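Local coordinates for protein adhesin LabA (Helicobacter pylori, PDB 6GMM) that probably binds LacdiNAc-type sugars of the gastric mucosa through its exodomain, and so serves the bacterium as a lectin-like adhesin, at residues A[325-328]-A[329-332]; A[129-132]-A[133-137]; A[439-442]-A[443-446]. All coordinates share one frame; numbering follows the deposited sequence.

Overall arrangement
All three contacts are local: each lies on or about one helix. Each joins adjoining residues, so none closes a loop, and none nests in or crosses another. From the N terminus, contact 2 comes first, on helix 128-145, beside the strands 96-98 and 111-113. Contact 1 follows on the short helix 327-330, which packs against helix 57-76; Cys326, just before it, is disulfide-bonded to Cys351. Contact 3 comes last, on helix 439-452, against helices 4-28 and 412-415. Contacts 1 and 2 share one end of the molecule, their centres about 22 Å apart. Contact 3 lies on the opposite side of the chain's centre, its centre about 63 Å from that of contact 1.

Contact 1 (A[325-328]-A[329-332])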
ATOM      1  N   VAL A 325      21.325  12.146  -7.871  1.00 37.87           N
ATOM      2  CA  VAL A 325      22.344  13.088  -8.365  1.00 37.33           C
ATOM      3  C   VAL A 325      21.646  14.385  -8.930  1.00 38.00           C
ATOM      4  O   VAL A 325      22.259  15.163  -9.652  1.00 35.98           O
ATOM      5  CB  VAL A 325      23.272  12.343  -9.390  1.00 43.21           C
ATOM      6  CG1 VAL A 325      24.406  13.224  -9.888  1.00 45.68           C
ATOM      7  CG2 VAL A 325      23.866  11.085  -8.782  1.00 44.29           C
ATOM      8  N   CYS A 326      20.379  14.640  -8.537  1.00 33.36           N
ATOM      9  CA  CYS A 326      19.578  15.801  -8.965  1.00 33.15           C
ATOM     10  C   CYS A 326      20.232  17.132  -8.612  1.00 35.23           C
ATOM     11  O   CYS A 326      21.178  17.177  -7.826  1.00 36.77           O
ATOM     12  CB  CYS A 326      18.184  15.721  -8.359  1.00 33.64           C
ATOM     13  SG  CYS A 326      18.181  15.847  -6.548  1.00 38.44           S
ATOM     14  N   HIS A 327      19.684  18.222  -9.149  1.00 28.22           N
ATOM     15  CA  HIS A 327      20.196  19.569  -8.922  1.00 27.78           C
ATOM     16  C   HIS A 327      20.068  20.032  -7.451  1.00 31.84           C
ATOM     17  O   HIS A 327      20.920  20.799  -7.008  1.00 33.06           O
ATOM     18  CB  HIS A 327      19.572  20.578  -9.919  1.00 27.35           C
ATOM     19  CG  HIS A 327      19.822  20.247 -11.369  1.00 30.29           C
ATOM     20  ND1 HIS A 327      21.080  19.837 -11.822  1.00 32.96           N
ATOM     21  CD2 HIS A 327      18.979  20.313 -12.430  1.00 31.18           C
ATOM     22  CE1 HIS A 327      20.953  19.660 -13.133  1.00 32.54           C
ATOM     23  NE2 HIS A 327      19.712  19.940 -13.548  1.00 31.93           N
ATOM     24  N   GLU A 328      19.056  19.532  -6.693  1.00 26.78           N
ATOM     25  CA  GLU A 328      18.852  19.851  -5.273  1.00 26.94           C
ATOM     26  C   GLU A 328      20.049  19.398  -4.423  1.00 33.07           C
ATOM     27  O   GLU A 328      20.537  20.185  -3.620  1.00 33.52           O
ATOM     28  CB  GLU A 328      17.555  19.219  -4.740  1.00 27.50           C
ATOM     29  CG  GLU A 328      16.310  19.936  -5.231  1.00 37.99           C
ATOM     30  CD  GLU A 328      15.975  21.224  -4.507  1.00 48.97           C
ATOM     31  OE1 GLU A 328      15.911  21.213  -3.258  1.00 58.80           O
ATOM     32  OE2 GLU A 328      15.748  22.241  -5.194  1.00 47.23           O
ATOM     33  N   VAL A 329      20.533  18.148  -4.614  1.00 30.84           N
ATOM     34  CA  VAL A 329      21.718  17.636  -3.905  1.00 32.65           C
ATOM     35  C   VAL A 329      22.981  18.328  -4.417  1.00 37.09           C
ATOM     36  O   VAL A 329      23.854  18.672  -3.611  1.00 38.53           O
ATOM     37  CB  VAL A 329      21.876  16.085  -3.869  1.00 38.29           C
ATOM     38  CG1 VAL A 329      20.906  15.460  -2.891  1.00 37.81           C
ATOM     39  CG2 VAL A 329      21.721  15.446  -5.243  1.00 38.18           C
ATOM     40  N   GLN A 330      23.052  18.572  -5.755  1.00 32.07           N
ATOM     41  CA  GLN A 330      24.174  19.228  -6.447  1.00 31.65           C
ATOM     42  C   GLN A 330      24.459  20.601  -5.837  1.00 34.34           C
ATOM     43  O   GLN A 330      25.619  21.003  -5.716  1.00 35.38           O
ATOM     44  CB  GLN A 330      23.858  19.317  -7.951  1.00 32.87           C
ATOM     45  CG  GLN A 330      24.968  19.879  -8.829  1.00 52.74           C
ATOM     46  CD  GLN A 330      24.509  20.163 -10.240  1.00 75.21           C
ATOM     47  OE1 GLN A 330      23.970  21.237 -10.547  1.00 72.55           O
ATOM     48  NE2 GLN A 330      24.754  19.224 -11.142  1.00 67.24           N
ATOM     49  N   ASN A 331      23.394  21.300  -5.421  1.00 29.13           N
ATOM     50  CA  ASN A 331      23.469  22.607  -4.787  1.00 29.08           C
ATOM     51  C   ASN A 331      23.484  22.573  -3.241  1.00 35.87           C
ATOM     52  O   ASN A 331      23.519  23.633  -2.607  1.00 36.57           O
ATOM     53  CB  ASN A 331      22.370  23.504  -5.324  1.00 27.97           C
ATOM     54  CG  ASN A 331      22.746  24.041  -6.677  1.00 41.31           C
ATOM     55  OD1 ASN A 331      23.673  24.845  -6.801  1.00 35.20           O
ATOM     56  ND2 ASN A 331      22.102  23.540  -7.728  1.00 33.68           N
ATOM     57  N   GLY A 332      23.528  21.378  -2.654  1.00 33.55           N
ATOM     58  CA  GLY A 332      23.642  21.221  -1.205  1.00 34.52           C
ATOM     59  C   GLY A 332      22.370  21.397  -0.399  1.00 38.41           C
ATOM     60  O   GLY A 332      22.433  21.690   0.800  1.00 38.43           O
TER
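His327 O is gripped twice by Asn331. The backbone N of Asn331 donates a hydrogen bond to His327 O at 3.0 Å, and its side-chain ND2 donates another to the same oxygen at 3.1 Å; both are bent. The two donors come from opposite faces of the carbonyl plane. The Asn331 side chain folds back for this, with CG beside its own backbone N (chi1 -78°). One residue earlier, Gln330 N donates to Cys326 O at 3.1 Å, in the carbonyl plane. Cys326 is the N-cap residue, and its SG forms the disulfide with Cys351. The same SG rests against Val329 CG2 at 3.8 Å. His327 and Gln330 run side by side in the same direction, ring and amide planes 49° apart. His327 ND1 makes a weak bond to Gln330 OE1, 3.5 Å away. The His327 ring also meets Tyr78 edge-to-face. Glu328 turns away, bonding Ser103 N through OE2 and His333 ND1 through OE1. Just past the helix, Gly332 takes a positive phi in a Schellman motif; its N bonds Val329 O at 2.9 Å. The short helix is thus closed by polar bonds at its C-terminal end and fixed covalently at its N-cap.

Contact 2 (A[129-132]-A[133-137])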
ATOM      1  N   GLU A 129      -0.800  29.423 -15.030  1.00 22.62           N
ATOM      2  CA  GLU A 129      -1.778  28.814 -14.116  1.00 23.29           C
ATOM      3  C   GLU A 129      -1.396  27.379 -13.705  1.00 27.20           C
ATOM      4  O   GLU A 129      -1.492  27.053 -12.523  1.00 26.48           O
ATOM      5  CB  GLU A 129      -3.247  28.900 -14.616  1.00 25.43           C
ATOM      6  CG  GLU A 129      -3.611  28.246 -15.939  1.00 36.85           C
ATOM      7  CD  GLU A 129      -4.956  28.653 -16.538  1.00 65.72           C
ATOM      8  OE1 GLU A 129      -5.717  29.403 -15.882  1.00 50.51           O
ATOM      9  OE2 GLU A 129      -5.235  28.241 -17.689  1.00 61.72           O
ATOM     10  N   ASN A 130      -0.921  26.540 -14.661  1.00 24.49           N
ATOM     11  CA  ASN A 130      -0.484  25.170 -14.347  1.00 22.49           C
ATOM     12  C   ASN A 130       0.831  25.184 -13.559  1.00 23.65           C
ATOM     13  O   ASN A 130       1.066  24.303 -12.781  1.00 23.04           O
ATOM     14  CB  ASN A 130      -0.342  24.341 -15.600  1.00 21.17           C
ATOM     15  CG  ASN A 130      -1.671  23.956 -16.199  1.00 34.65           C
ATOM     16  OD1 ASN A 130      -2.695  23.852 -15.520  1.00 22.10           O
ATOM     17  ND2 ASN A 130      -1.679  23.706 -17.489  1.00 22.50           N
ATOM     18  N   TYR A 131       1.687  26.173 -13.753  1.00 22.58           N
ATOM     19  CA  TYR A 131       2.913  26.214 -12.964  1.00 20.74           C
ATOM     20  C   TYR A 131       2.511  26.524 -11.525  1.00 22.28           C
ATOM     21  O   TYR A 131       2.932  25.798 -10.624  1.00 20.45           O
ATOM     22  CB  TYR A 131       3.962  27.208 -13.512  1.00 19.99           C
ATOM     23  CG  TYR A 131       5.304  27.004 -12.842  1.00 19.64           C
ATOM     24  CD1 TYR A 131       5.530  27.442 -11.539  1.00 19.41           C
ATOM     25  CD2 TYR A 131       6.314  26.281 -13.469  1.00 19.65           C
ATOM     26  CE1 TYR A 131       6.734  27.190 -10.889  1.00 19.35           C
ATOM     27  CE2 TYR A 131       7.525  26.029 -12.832  1.00 19.47           C
ATOM     28  CZ  TYR A 131       7.724  26.472 -11.534  1.00 23.56           C
ATOM     29  OH  TYR A 131       8.889  26.187 -10.867  1.00 23.01           O
ATOM     30  N   ALA A 132       1.608  27.505 -11.334  1.00 20.04           N
ATOM     31  CA  ALA A 132       1.110  27.919 -10.025  1.00 20.64           C
ATOM     32  C   ALA A 132       0.504  26.733  -9.273  1.00 25.40           C
ATOM     33  O   ALA A 132       0.807  26.547  -8.090  1.00 26.05           O
ATOM     34  CB  ALA A 132       0.090  29.057 -10.179  1.00 21.81           C
ATOM     35  N   LYS A 133      -0.310  25.904  -9.990  1.00 21.69           N
ATOM     36  CA  LYS A 133      -1.002  24.697  -9.501  1.00 19.99           C
ATOM     37  C   LYS A 133       0.003  23.657  -8.981  1.00 21.21           C
ATOM     38  O   LYS A 133      -0.098  23.225  -7.821  1.00 20.24           O
ATOM     39  CB  LYS A 133      -1.840  24.083 -10.642  1.00 21.15           C
ATOM     40  CG  LYS A 133      -3.023  23.257 -10.188  1.00 43.04           C
ATOM     41  CD  LYS A 133      -3.843  22.708 -11.366  1.00 56.18           C
ATOM     42  CE  LYS A 133      -4.971  23.622 -11.792  1.00 72.34           C
ATOM     43  NZ  LYS A 133      -5.578  23.195 -13.084  1.00 85.18           N
ATOM     44  N   ILE A 134       0.947  23.246  -9.844  1.00 18.70           N
ATOM     45  CA  ILE A 134       2.004  22.280  -9.518  1.00 18.25           C
ATOM     46  C   ILE A 134       2.872  22.855  -8.366  1.00 20.16           C
ATOM     47  O   ILE A 134       3.106  22.163  -7.382  1.00 18.05           O
ATOM     48  CB  ILE A 134       2.870  21.949 -10.759  1.00 18.85           C
ATOM     49  CG1 ILE A 134       2.039  21.308 -11.883  1.00 18.65           C
ATOM     50  CG2 ILE A 134       4.088  21.103 -10.360  1.00 18.07           C
ATOM     51  CD1 ILE A 134       2.768  21.044 -13.222  1.00 19.99           C
ATOM     52  N   ASN A 135       3.309  24.111  -8.485  1.00 18.33           N
ATOM     53  CA  ASN A 135       4.125  24.764  -7.444  1.00 18.42           C
ATOM     54  C   ASN A 135       3.478  24.754  -6.056  1.00 21.91           C
ATOM     55  O   ASN A 135       4.192  24.524  -5.073  1.00 19.89           O
ATOM     56  CB  ASN A 135       4.505  26.199  -7.798  1.00 18.67           C
ATOM     57  CG  ASN A 135       5.430  26.813  -6.766  1.00 30.86           C
ATOM     58  OD1 ASN A 135       6.573  26.343  -6.575  1.00 18.67           O
ATOM     59  ND2 ASN A 135       4.894  27.785  -5.984  1.00 19.06           N
ATOM     60  N   LYS A 136       2.144  25.054  -5.977  1.00 20.50           N
ATOM     61  CA  LYS A 136       1.422  25.147  -4.706  1.00 21.47           C
ATOM     62  C   LYS A 136       1.466  23.794  -4.049  1.00 24.84           C
ATOM     63  O   LYS A 136       1.809  23.694  -2.873  1.00 26.40           O
ATOM     64  CB  LYS A 136      -0.029  25.636  -4.911  1.00 24.79           C
ATOM     65  CG  LYS A 136      -0.826  25.813  -3.619  1.00 31.49           C
ATOM     66  CD  LYS A 136      -2.130  26.550  -3.882  1.00 42.39           C
ATOM     67  CE  LYS A 136      -2.997  26.644  -2.651  1.00 52.64           C
ATOM     68  NZ  LYS A 136      -4.107  27.615  -2.835  1.00 62.14           N
ATOM     69  N   ALA A 137       1.163  22.750  -4.833  1.00 21.02           N
ATOM     70  CA  ALA A 137       1.188  21.368  -4.394  1.00 19.76           C
ATOM     71  C   ALA A 137       2.594  21.010  -3.869  1.00 24.20           C
ATOM     72  O   ALA A 137       2.708  20.516  -2.751  1.00 24.99           O
ATOM     73  CB  ALA A 137       0.798  20.456  -5.537  1.00 19.91           C
TER
HETATM   74  O   HOH W   1       7.787  24.626  -8.338  1.00  8.85           O
HETATM   75  O   HOH W   2       2.223  28.498  -6.572  1.00  4.77           O
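This is a local contact between residues three and four apart along helix 128-145, centred on Tyr131 and Asn135, where its side chains touch strands 96-98 and 111-113 and helix 188-205. Tyr131 and Asn135 carry its inner face. The Tyr131 ring passes obliquely across the Asn135 side chain. Ring and amide planes are only 20° apart. Four residues apart, the two share a face of the helix. Both have CG anti to the backbone N (chi1 -168° for Tyr131 and -176° for Asn135), and with these torsions Tyr131 CE1 meets Asn135 CB at 3.9 Å. Two waters extend the pairing. One is hydrogen-bonded to Tyr131 OH at 3.2 Å and donates to Asn135 OD1 at 2.7 Å. The other accepts from Asn135 ND2 and donates to Ala132 O, both at 2.8 Å. Asn135 OD1 also bonds Gln139 NE2. The Tyr131 ring meets Trp73 and Phe98 and touches the disulfide partners Cys83 and Cys113. Beneath these groups the backbone bonds are regular, the shortest being Asn135 N to Tyr131 O at 2.8 Å. On another face, Asn130 and Lys133 run side by side against Thr201, with Asn130 OD1 3.8 Å from Lys133 NZ, too long for a hydrogen bond. Lys136 stretches out to a salt bridge with Glu180. The Asn135 amide is therefore held at both ends, by a water and Gln139 at OD1 and by a second water at ND2. This should restrict its rotation beside the aromatic cluster.

Contact 3 (A[439-442]-A[443-446]); sequences SNIH and SQVQ
His442 stacks with Gln446 one turn further along helix 439-452. The imidazole has the Gln446 OE1 over one face, and ring and amide planes are 24° apart. The two side chains slant across each other, and the nearest side-chain atoms are His442 NE2 and Gln446 NE2, 3.7 Å apart. With CG anti to the backbone N (chi1 -170°), the His442 ring stands out from the helix, and the Gln446 side chain reaches back to lay its amide against it. Both residues also touch Asn13 of helix 4-28, and His442 reaches Leu16 there. Under the stack, Gln446 N donates to His442 O at 2.9 Å in a nearly straight bond.

Ser443 holds a carbonyl of the preceding turn twice. Its backbone N lies 2.9 Å from Ser439 O, and its OG donates to the same oxygen at 3.1 Å. The donors approach from opposite faces of the carbonyl plane. The hydroxyl gets there because OG sits beside the backbone N (chi1 -75°), directed back along the helix.

Ile441 turns to another side of the helix and touches Leu415 of helix 412-415. Its O accepts from Val445 N at 2.9 Å, and Val445 CG2 lies 3.5 Å from that oxygen. Val445 is buried against Leu16 and Leu415. At the start of the helix, Asp438 OD1 accepts a bond from Ile441 N and a weak one from Asn440 N.

His442 NE2 is covered by this contact and has no polar partner in the model. The ring meets the Gln446 amide by stacking, which gives NE2 no hydrogen bond, while the Ser443 hydroxyl is spent within its own helix, on a carbonyl already bonded by the backbone.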
ATOM      1  N   SER A 439      -4.214 -37.142   9.514  1.00 37.59           N
ATOM      2  CA  SER A 439      -3.190 -36.420   8.744  1.00 36.45           C
ATOM      3  C   SER A 439      -2.459 -37.303   7.741  1.00 40.23           C
ATOM      4  O   SER A 439      -2.093 -36.830   6.664  1.00 39.66           O
ATOM      5  CB  SER A 439      -2.177 -35.794   9.696  1.00 41.82           C
ATOM      6  OG  SER A 439      -2.779 -34.770  10.469  1.00 54.64           O
ATOM      7  N   ASN A 440      -2.250 -38.586   8.101  1.00 37.32           N
ATOM      8  CA  ASN A 440      -1.558 -39.577   7.286  1.00 38.68           C
ATOM      9  C   ASN A 440      -2.385 -40.029   6.099  1.00 42.21           C
ATOM     10  O   ASN A 440      -1.852 -40.087   4.989  1.00 43.14           O
ATOM     11  CB  ASN A 440      -1.078 -40.744   8.143  1.00 37.83           C
ATOM     12  CG  ASN A 440      -0.214 -40.274   9.292  1.00 65.75           C
ATOM     13  OD1 ASN A 440       0.764 -39.539   9.102  1.00 61.53           O
ATOM     14  ND2 ASN A 440      -0.607 -40.609  10.514  1.00 57.73           N
ATOM     15  N   ILE A 441      -3.697 -40.293   6.304  1.00 35.80           N
ATOM     16  CA  ILE A 441      -4.562 -40.651   5.181  1.00 35.20           C
ATOM     17  C   ILE A 441      -4.712 -39.411   4.269  1.00 38.75           C
ATOM     18  O   ILE A 441      -4.680 -39.560   3.045  1.00 38.76           O
ATOM     19  CB  ILE A 441      -5.904 -41.339   5.592  1.00 37.77           C
ATOM     20  CG1 ILE A 441      -5.658 -42.504   6.600  1.00 38.11           C
ATOM     21  CG2 ILE A 441      -6.658 -41.861   4.351  1.00 39.17           C
ATOM     22  CD1 ILE A 441      -6.881 -42.928   7.440  1.00 34.41           C
ATOM     23  N   HIS A 442      -4.752 -38.186   4.872  1.00 33.89           N
ATOM     24  CA  HIS A 442      -4.847 -36.910   4.144  1.00 33.67           C
ATOM     25  C   HIS A 442      -3.627 -36.723   3.237  1.00 37.61           C
ATOM     26  O   HIS A 442      -3.809 -36.548   2.040  1.00 37.12           O
ATOM     27  CB  HIS A 442      -4.984 -35.728   5.123  1.00 33.52           C
ATOM     28  CG  HIS A 442      -5.320 -34.404   4.496  1.00 36.14           C
ATOM     29  ND1 HIS A 442      -5.375 -33.246   5.260  1.00 36.88           N
ATOM     30  CD2 HIS A 442      -5.608 -34.091   3.209  1.00 38.36           C
ATOM     31  CE1 HIS A 442      -5.708 -32.279   4.419  1.00 36.56           C
ATOM     32  NE2 HIS A 442      -5.825 -32.730   3.169  1.00 37.51           N
ATOM     33  N   SER A 443      -2.402 -36.841   3.801  1.00 34.81           N
ATOM     34  CA  SER A 443      -1.127 -36.786   3.081  1.00 36.99           C
ATOM     35  C   SER A 443      -1.130 -37.767   1.917  1.00 40.07           C
ATOM     36  O   SER A 443      -0.787 -37.393   0.797  1.00 40.89           O
ATOM     37  CB  SER A 443       0.032 -37.121   4.016  1.00 43.26           C
ATOM     38  OG  SER A 443       0.315 -36.031   4.878  1.00 57.09           O
ATOM     39  N   GLN A 444      -1.566 -39.003   2.178  1.00 36.69           N
ATOM     40  CA  GLN A 444      -1.692 -40.060   1.183  1.00 36.88           C
ATOM     41  C   GLN A 444      -2.586 -39.644   0.029  1.00 40.12           C
ATOM     42  O   GLN A 444      -2.177 -39.805  -1.110  1.00 42.06           O
ATOM     43  CB  GLN A 444      -2.207 -41.344   1.822  1.00 37.94           C
ATOM     44  CG  GLN A 444      -1.088 -42.231   2.329  1.00 45.71           C
ATOM     45  CD  GLN A 444      -1.598 -43.554   2.834  1.00 59.59           C
ATOM     46  OE1 GLN A 444      -2.569 -43.629   3.596  1.00 53.65           O
ATOM     47  NE2 GLN A 444      -0.908 -44.625   2.471  1.00 49.54           N
ATOM     48  N   VAL A 445      -3.757 -39.038   0.316  1.00 34.51           N
ATOM     49  CA  VAL A 445      -4.702 -38.570  -0.698  1.00 34.08           C
ATOM     50  C   VAL A 445      -4.089 -37.426  -1.503  1.00 41.01           C
ATOM     51  O   VAL A 445      -4.080 -37.484  -2.733  1.00 42.97           O
ATOM     52  CB  VAL A 445      -6.090 -38.250  -0.068  1.00 35.45           C
ATOM     53  CG1 VAL A 445      -6.953 -37.352  -0.959  1.00 33.98           C
ATOM     54  CG2 VAL A 445      -6.824 -39.541   0.259  1.00 34.78           C
ATOM     55  N   GLN A 446      -3.520 -36.425  -0.795  1.00 36.86           N
ATOM     56  CA  GLN A 446      -2.843 -35.237  -1.307  1.00 35.83           C
ATOM     57  C   GLN A 446      -1.758 -35.670  -2.301  1.00 42.50           C
ATOM     58  O   GLN A 446      -1.674 -35.134  -3.411  1.00 43.89           O
ATOM     59  CB  GLN A 446      -2.197 -34.505  -0.117  1.00 36.17           C
ATOM     60  CG  GLN A 446      -2.220 -32.981  -0.159  1.00 56.02           C
ATOM     61  CD  GLN A 446      -2.168 -32.401   1.247  1.00 72.47           C
ATOM     62  OE1 GLN A 446      -1.526 -32.945   2.171  1.00 65.29           O
ATOM     63  NE2 GLN A 446      -2.856 -31.279   1.442  1.00 57.67           N
TER